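Local coordinates for protein carboxypeptidase A (Helicoverpa armigera, PDB 1JQG) that probably acts as a zinc-dependent metallocarboxypeptidase, removing residues from the C-terminal end of peptide chains, and is held here as its proenzyme, at residues S178-R183 / V251-N256; N237-Y242 / F280-S285; L116-I121 / F401-G406. All coordinates share one frame; numbering follows the deposited sequence.

Contact 1. Residues S178-R183 / V251-N256. With ZN (zinc ion), chain B.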
# COMPACT_ATOMS: atom_id res chain seq x y z
N SER A 178 -6.28 0.51 -1.30
CA SER A 178 -5.17 -0.38 -1.49
C SER A 178 -4.67 -0.35 -2.94
O SER A 178 -5.30 0.25 -3.78
CB SER A 178 -5.50 -1.83 -1.05
OG SER A 178 -6.51 -2.43 -1.83
N LEU A 179 -3.49 -0.94 -3.15
CA LEU A 179 -2.89 -1.05 -4.46
C LEU A 179 -2.48 0.28 -5.09
O LEU A 179 -2.32 0.39 -6.28
CB LEU A 179 -3.77 -1.86 -5.40
CG LEU A 179 -3.81 -3.39 -5.17
CD1 LEU A 179 -4.64 -4.11 -6.21
CD2 LEU A 179 -2.43 -4.05 -5.11
N LEU A 180 -2.15 1.27 -4.29
CA LEU A 180 -1.61 2.54 -4.74
C LEU A 180 -0.24 2.27 -5.39
O LEU A 180 0.08 2.82 -6.45
CB LEU A 180 -1.54 3.54 -3.59
CG LEU A 180 -1.27 5.00 -3.96
CD1 LEU A 180 -2.39 5.51 -4.81
CD2 LEU A 180 -1.05 5.92 -2.77
N HIS A 181 0.56 1.43 -4.75
CA HIS A 181 1.78 0.88 -5.27
C HIS A 181 1.45 -0.53 -5.78
O HIS A 181 1.34 -1.54 -5.05
CB HIS A 181 2.85 0.83 -4.20
CG HIS A 181 3.47 2.15 -3.90
ND1 HIS A 181 3.95 2.56 -2.72
CD2 HIS A 181 3.73 3.25 -4.64
CE1 HIS A 181 4.48 3.72 -2.57
NE2 HIS A 181 4.34 4.18 -3.81
N CYS A 182 1.25 -0.65 -7.08
CA CYS A 182 0.78 -1.85 -7.73
C CYS A 182 1.47 -3.15 -7.45
O CYS A 182 0.84 -4.21 -7.58
CB CYS A 182 0.73 -1.48 -9.19
SG CYS A 182 2.21 -0.81 -9.94
N ARG A 183 2.70 -3.17 -7.00
CA ARG A 183 3.44 -4.41 -6.72
C ARG A 183 3.12 -4.98 -5.35
O ARG A 183 3.49 -6.13 -5.03
CB ARG A 183 4.94 -4.25 -6.78
CG ARG A 183 5.57 -3.28 -5.81
CD ARG A 183 7.04 -3.06 -6.11
NE ARG A 183 7.73 -2.35 -5.02
CZ ARG A 183 8.99 -1.93 -5.14
NH1 ARG A 183 9.69 -2.17 -6.23
NH2 ARG A 183 9.62 -1.32 -4.17
N VAL A 251 4.97 7.71 -12.50
CA VAL A 251 5.06 8.57 -11.35
C VAL A 251 4.69 7.77 -10.09
O VAL A 251 3.80 6.92 -10.13
CB VAL A 251 4.10 9.76 -11.48
CG1 VAL A 251 3.99 10.48 -10.14
CG2 VAL A 251 4.47 10.69 -12.63
N ASP A 252 5.45 8.00 -9.01
CA ASP A 252 5.12 7.39 -7.73
C ASP A 252 3.91 8.14 -7.15
O ASP A 252 4.02 9.28 -6.69
CB ASP A 252 6.30 7.51 -6.78
CG ASP A 252 6.12 6.77 -5.46
OD1 ASP A 252 7.13 6.64 -4.76
OD2 ASP A 252 4.97 6.34 -5.17
N LEU A 253 2.76 7.45 -7.17
CA LEU A 253 1.52 8.11 -6.70
C LEU A 253 1.51 8.48 -5.24
O LEU A 253 0.80 9.38 -4.79
CB LEU A 253 0.32 7.21 -7.00
CG LEU A 253 0.00 6.94 -8.47
CD1 LEU A 253 -1.15 5.94 -8.58
CD2 LEU A 253 -0.36 8.26 -9.19
N ASN A 254 2.36 7.87 -4.43
CA ASN A 254 2.45 8.18 -3.01
C ASN A 254 3.39 9.34 -2.77
O ASN A 254 3.84 9.61 -1.66
CB ASN A 254 2.84 6.95 -2.19
CG ASN A 254 2.20 6.98 -0.79
OD1 ASN A 254 1.23 7.72 -0.57
ND2 ASN A 254 2.72 6.23 0.17
N ARG A 255 3.73 10.06 -3.83
CA ARG A 255 4.58 11.24 -3.77
C ARG A 255 3.92 12.36 -4.60
O ARG A 255 4.44 13.44 -4.77
CB ARG A 255 5.98 10.99 -4.27
CG ARG A 255 6.72 9.76 -3.76
CD ARG A 255 7.34 10.06 -2.41
NE ARG A 255 7.90 8.84 -1.85
CZ ARG A 255 9.08 8.76 -1.26
NH1 ARG A 255 9.84 9.85 -1.15
NH2 ARG A 255 9.47 7.58 -0.81
N ASN A 256 2.74 12.08 -5.12
CA ASN A 256 1.98 13.00 -5.95
C ASN A 256 0.85 13.73 -5.23
O ASN A 256 0.03 14.43 -5.85
CB ASN A 256 1.42 12.20 -7.12
CG ASN A 256 1.09 13.09 -8.32
OD1 ASN A 256 1.97 13.79 -8.80
ND2 ASN A 256 -0.17 12.98 -8.74
ZN ZN B . 3.88 1.35 -0.83
O HOH W 1 2.17 4.27 -7.48
O HOH W 2 5.67 2.03 0.69
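The imidazole of H181 packs obliquely against CB of N254, its NE2 3.5 Å from that atom, the two side chains crossing at about a right angle. This is the zinc site of an M14 metallocarboxypeptidase: ND1 binds the zinc ion and NE2 a second-shell carboxylate. ND1 lies 2.2 Å from the metal; E184, H306 and a water complete the site. On the far side of the ring NE2 donates to OD2 of D252 at 2.6 Å, a His-carboxylate hydrogen bond. The oxygen sits almost exactly in the ring plane and is met on its syn side, 25° out of the carboxylate plane, so metal and carboxylate together fix the rotation of the imidazole. The acceptor would probably make the ring a stronger metal ligand.

D252 is itself held. OD2 also accepts from N254 N at 3.1 Å, closing an Asx turn; the two donors arrive from opposite faces of the carboxylate. OD1 has a salt bridge with R235.

L180 supplies the apolar part, its CD1 resting 3.9 Å from L253 CB. The OD1 of N254, hydrogen-bonded to A366 N, lies 3.6 Å from L180 CD2. One water joins the backbones, donating to L180 O and accepting from L253 N at 3.2 Å.

Contact 2. Residues N237-Y242 / F280-S285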
# COMPACT_ATOMS: atom_id res chain seq x y z
N ASN A 237 2.62 4.45 -11.53
CA ASN A 237 1.57 4.32 -12.55
C ASN A 237 2.22 4.18 -13.93
O ASN A 237 3.41 3.82 -14.01
CB ASN A 237 0.65 5.51 -12.49
CG ASN A 237 1.24 6.84 -12.93
OD1 ASN A 237 2.48 7.00 -12.99
ND2 ASN A 237 0.46 7.87 -13.27
N ARG A 238 1.43 4.34 -15.00
CA ARG A 238 2.00 4.15 -16.34
C ARG A 238 1.98 5.41 -17.20
O ARG A 238 1.60 5.40 -18.37
CB ARG A 238 1.24 2.99 -17.01
CG ARG A 238 1.41 1.65 -16.33
CD ARG A 238 2.84 1.12 -16.35
NE ARG A 238 3.22 0.69 -17.70
CZ ARG A 238 4.47 0.44 -18.08
NH1 ARG A 238 5.49 0.57 -17.23
NH2 ARG A 238 4.62 0.08 -19.35
N ALA A 239 2.31 6.54 -16.60
CA ALA A 239 2.22 7.84 -17.29
C ALA A 239 3.40 8.07 -18.23
O ALA A 239 4.56 7.90 -17.84
CB ALA A 239 2.11 9.00 -16.31
N THR A 240 3.05 8.49 -19.45
CA THR A 240 4.09 8.77 -20.47
C THR A 240 4.23 10.27 -20.63
O THR A 240 3.66 11.07 -19.88
CB THR A 240 3.74 8.14 -21.81
OG1 THR A 240 2.40 8.49 -22.18
CG2 THR A 240 3.76 6.63 -21.78
N GLY A 241 5.04 10.71 -21.62
CA GLY A 241 5.21 12.14 -21.88
C GLY A 241 6.11 12.80 -20.87
O GLY A 241 6.09 14.03 -20.72
N TYR A 242 6.94 12.04 -20.15
CA TYR A 242 7.84 12.61 -19.16
C TYR A 242 9.31 12.47 -19.58
O TYR A 242 10.11 13.15 -18.97
CB TYR A 242 7.74 11.90 -17.81
CG TYR A 242 6.62 12.37 -16.92
CD1 TYR A 242 5.42 11.69 -16.77
CD2 TYR A 242 6.80 13.57 -16.23
CE1 TYR A 242 4.45 12.21 -15.93
CE2 TYR A 242 5.83 14.07 -15.38
CZ TYR A 242 4.64 13.38 -15.23
OH TYR A 242 3.62 13.84 -14.41
N PHE A 280 -0.93 16.24 -7.67
CA PHE A 280 -2.11 15.74 -8.35
C PHE A 280 -2.04 15.93 -9.86
O PHE A 280 -3.02 16.14 -10.58
CB PHE A 280 -3.37 16.40 -7.79
CG PHE A 280 -3.58 16.17 -6.32
CD1 PHE A 280 -3.39 17.20 -5.42
CD2 PHE A 280 -3.94 14.93 -5.84
CE1 PHE A 280 -3.58 17.00 -4.07
CE2 PHE A 280 -4.13 14.74 -4.49
CZ PHE A 280 -3.94 15.76 -3.59
N SER A 281 -0.86 15.69 -10.45
CA SER A 281 -0.68 15.69 -11.88
C SER A 281 -1.19 14.41 -12.54
O SER A 281 -1.55 14.36 -13.71
CB SER A 281 0.80 15.89 -12.19
OG SER A 281 1.57 14.80 -11.77
N GLU A 282 -1.26 13.33 -11.75
CA GLU A 282 -1.76 12.06 -12.26
C GLU A 282 -3.24 11.92 -11.98
O GLU A 282 -3.70 12.43 -10.95
CB GLU A 282 -0.95 10.91 -11.63
CG GLU A 282 0.53 11.03 -11.80
CD GLU A 282 0.95 11.43 -13.21
OE1 GLU A 282 0.53 10.71 -14.13
OE2 GLU A 282 1.69 12.47 -13.26
N PRO A 283 -3.98 11.29 -12.88
CA PRO A 283 -5.39 11.04 -12.73
C PRO A 283 -5.76 10.13 -11.57
O PRO A 283 -6.77 10.38 -10.92
CB PRO A 283 -5.79 10.39 -14.08
CG PRO A 283 -4.54 9.69 -14.49
CD PRO A 283 -3.44 10.67 -14.12
N GLU A 284 -4.88 9.19 -11.23
CA GLU A 284 -5.12 8.26 -10.14
C GLU A 284 -5.17 8.97 -8.78
O GLU A 284 -5.99 8.67 -7.91
CB GLU A 284 -4.06 7.16 -10.11
CG GLU A 284 -4.08 6.23 -11.32
CD GLU A 284 -3.30 6.77 -12.51
OE1 GLU A 284 -3.44 6.21 -13.62
OE2 GLU A 284 -2.58 7.75 -12.40
N SER A 285 -4.25 9.89 -8.56
CA SER A 285 -4.21 10.67 -7.33
C SER A 285 -5.30 11.74 -7.31
O SER A 285 -5.83 12.15 -6.27
CB SER A 285 -2.82 11.29 -7.17
OG SER A 285 -2.55 12.17 -8.24
O HOH W 3 -1.06 5.12 -15.05
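N237 directs its ND2 between two carboxylates, those of E282 and E284, where a loop of the zinc carboxypeptidase domain meets the N-terminus of helix 283-294, with E282 at the N-cap position. The amide carbon CG takes the crowded position between backbone N and carbonyl carbon (chi1 69°). From there ND2 donates to E282 OE1 at 3.0 Å, on its anti side, and to E284 OE2 at 3.2 Å, from above the carboxylate plane. Both acceptors lie near the amide plane, yet each carboxylate stands nearly perpendicular to it. The opposite end of the amide is also held, OD1 accepting from V251 N.

The chain of E282 is bent at chi2 (-44°), and its two oxygens divide the work. OE1 serves N237 and also lies 3.2 Å from A239 CB. OE2 meets Y242 OH tip to tip: the phenol donates at 2.6 Å on the syn side, while S281 OG donates at 2.8 Å on the anti side. Two hydroxyls and an amide thus grip this buried carboxylate, which would probably favour its ionised form.

OE1 of E284 accepts from F151 N and from a water that in turn accepts from R238 N, with 3.0 Å between the water and E284 OE1.

Contact 3. Residues L116-I121 / F401-G406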
# COMPACT_ATOMS: atom_id res chain seq x y z
N LEU A 116 -15.61 -13.47 -4.83
CA LEU A 116 -14.17 -13.64 -4.84
C LEU A 116 -13.69 -14.33 -3.58
O LEU A 116 -13.93 -13.82 -2.50
CB LEU A 116 -13.47 -12.29 -4.99
CG LEU A 116 -13.69 -11.53 -6.31
CD1 LEU A 116 -12.82 -10.28 -6.35
CD2 LEU A 116 -13.40 -12.30 -7.59
N SER A 117 -13.04 -15.48 -3.71
CA SER A 117 -12.52 -16.26 -2.60
C SER A 117 -11.23 -15.67 -2.06
O SER A 117 -10.66 -14.76 -2.66
CB SER A 117 -12.31 -17.70 -3.06
OG SER A 117 -13.55 -18.37 -3.26
N PHE A 118 -10.75 -16.23 -0.93
CA PHE A 118 -9.47 -15.79 -0.37
C PHE A 118 -8.39 -16.87 -0.52
O PHE A 118 -7.50 -17.00 0.31
CB PHE A 118 -9.62 -15.35 1.07
CG PHE A 118 -10.65 -14.29 1.27
CD1 PHE A 118 -11.95 -14.57 1.62
CD2 PHE A 118 -10.26 -12.96 1.07
CE1 PHE A 118 -12.87 -13.54 1.77
CE2 PHE A 118 -11.17 -11.93 1.23
CZ PHE A 118 -12.47 -12.22 1.58
N ASP A 119 -8.41 -17.57 -1.66
CA ASP A 119 -7.39 -18.59 -1.93
C ASP A 119 -6.60 -18.31 -3.21
O ASP A 119 -5.84 -19.15 -3.73
CB ASP A 119 -8.04 -19.97 -1.98
CG ASP A 119 -9.05 -20.08 -3.11
OD1 ASP A 119 -9.40 -21.22 -3.42
OD2 ASP A 119 -9.50 -19.06 -3.69
N LYS A 120 -6.75 -17.09 -3.75
CA LYS A 120 -5.95 -16.69 -4.90
C LYS A 120 -5.92 -15.19 -5.09
O LYS A 120 -6.69 -14.50 -4.45
CB LYS A 120 -6.45 -17.37 -6.18
CG LYS A 120 -7.82 -16.86 -6.68
CD LYS A 120 -8.09 -17.44 -8.05
CE LYS A 120 -9.26 -16.75 -8.73
NZ LYS A 120 -8.73 -15.56 -9.49
N ILE A 121 -5.06 -14.69 -5.97
CA ILE A 121 -4.93 -13.27 -6.23
C ILE A 121 -5.86 -12.98 -7.42
O ILE A 121 -5.86 -13.69 -8.43
CB ILE A 121 -3.49 -12.86 -6.56
CG1 ILE A 121 -2.52 -13.10 -5.39
CG2 ILE A 121 -3.29 -11.41 -6.97
CD1 ILE A 121 -2.94 -12.42 -4.11
N PHE A 401 -1.21 -17.42 2.89
CA PHE A 401 -1.34 -16.24 3.76
C PHE A 401 -2.45 -15.31 3.31
O PHE A 401 -2.79 -14.35 3.99
CB PHE A 401 0.01 -15.53 3.83
CG PHE A 401 0.09 -14.36 4.76
CD1 PHE A 401 0.38 -13.07 4.33
CD2 PHE A 401 -0.09 -14.57 6.12
CE1 PHE A 401 0.47 -12.02 5.22
CE2 PHE A 401 -0.00 -13.51 7.01
CZ PHE A 401 0.27 -12.23 6.57
N ILE A 402 -3.06 -15.57 2.16
CA ILE A 402 -4.06 -14.69 1.57
C ILE A 402 -5.24 -14.39 2.48
O ILE A 402 -5.58 -13.21 2.67
CB ILE A 402 -4.56 -15.21 0.23
CG1 ILE A 402 -3.41 -15.42 -0.76
CG2 ILE A 402 -5.64 -14.24 -0.28
CD1 ILE A 402 -3.82 -15.63 -2.21
N GLU A 403 -5.90 -15.42 2.99
CA GLU A 403 -7.01 -15.23 3.92
C GLU A 403 -6.57 -14.62 5.24
O GLU A 403 -7.28 -13.82 5.85
CB GLU A 403 -7.73 -16.57 4.15
CG GLU A 403 -9.00 -16.42 4.97
CD GLU A 403 -9.84 -17.68 5.06
OE1 GLU A 403 -10.87 -17.85 4.38
OE2 GLU A 403 -9.45 -18.57 5.84
N GLN A 404 -5.43 -15.06 5.79
CA GLN A 404 -4.94 -14.61 7.08
C GLN A 404 -4.58 -13.13 7.00
O GLN A 404 -4.82 -12.41 7.96
CB GLN A 404 -3.72 -15.41 7.53
CG GLN A 404 -3.01 -14.88 8.77
CD GLN A 404 -3.88 -14.82 10.00
OE1 GLN A 404 -4.90 -15.48 10.20
NE2 GLN A 404 -3.51 -13.97 10.97
N ALA A 405 -4.07 -12.69 5.86
CA ALA A 405 -3.72 -11.33 5.57
C ALA A 405 -4.94 -10.43 5.70
O ALA A 405 -4.87 -9.43 6.43
CB ALA A 405 -3.10 -11.27 4.18
N GLY A 406 -6.05 -10.88 5.14
CA GLY A 406 -7.32 -10.19 5.25
C GLY A 406 -7.90 -10.18 6.66
O GLY A 406 -8.31 -9.15 7.15
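I402 makes the apolar contact with K120 and I121. Its CD1 reaches over the backbone of K120, 3.6 Å from the CA, and touches CD1 of I121 at 3.8 Å where the two isoleucines cross. CG2, set anti to the backbone N by the first torsion, instead lies 3.4 Å from the carbonyl oxygen of F118. An alanine in place of I402 would probably open a gap beside K120 CA and I121 CD1 and lose the approach of CG2 to F118 O.

F118 and E403 join through their aliphatic roots, CB to CB at 3.8 Å. The ring of F118 then leads away from the 401-406 segment towards Y193 and H196 of helix 187-200, meeting H196 edge-to-face. These contacts join the connection between helix 92-108 and helix 124-137, which leads from the activation segment into the alpha/beta catalytic domain of the M14 family, to the start of helix 402-421, the last helix of the chain.

Polar pairing across the two segments is absent: F118 O comes within 3.5 Å of E403 N, but at a poor angle. The polar ends of the loop residues look to other partners, D119 OD2 accepting from S109 and K120 NZ forming a salt bridge with E126 OE1.

In the fold
Contact 1 holds the zinc ligand H181, and contact 2 lies behind it, the two centres 10 Å apart and the side chain of N237 about 13 Å from the zinc ion. They touch directly: N237 OD1 and V251 N, 2.6 Å apart, link the two, and V251 CG2 packs against E282 OE2. Their segments alternate along the chain, so each connection crosses the other. Contact 3 touches neither: its centre is 22 Å from that of contact 1 and 30 Å from that of contact 2, with nearest atoms about 7 Å and about 17 Å apart. It lies away from the zinc site, but in sequence it closes the long loop within which both others are nested.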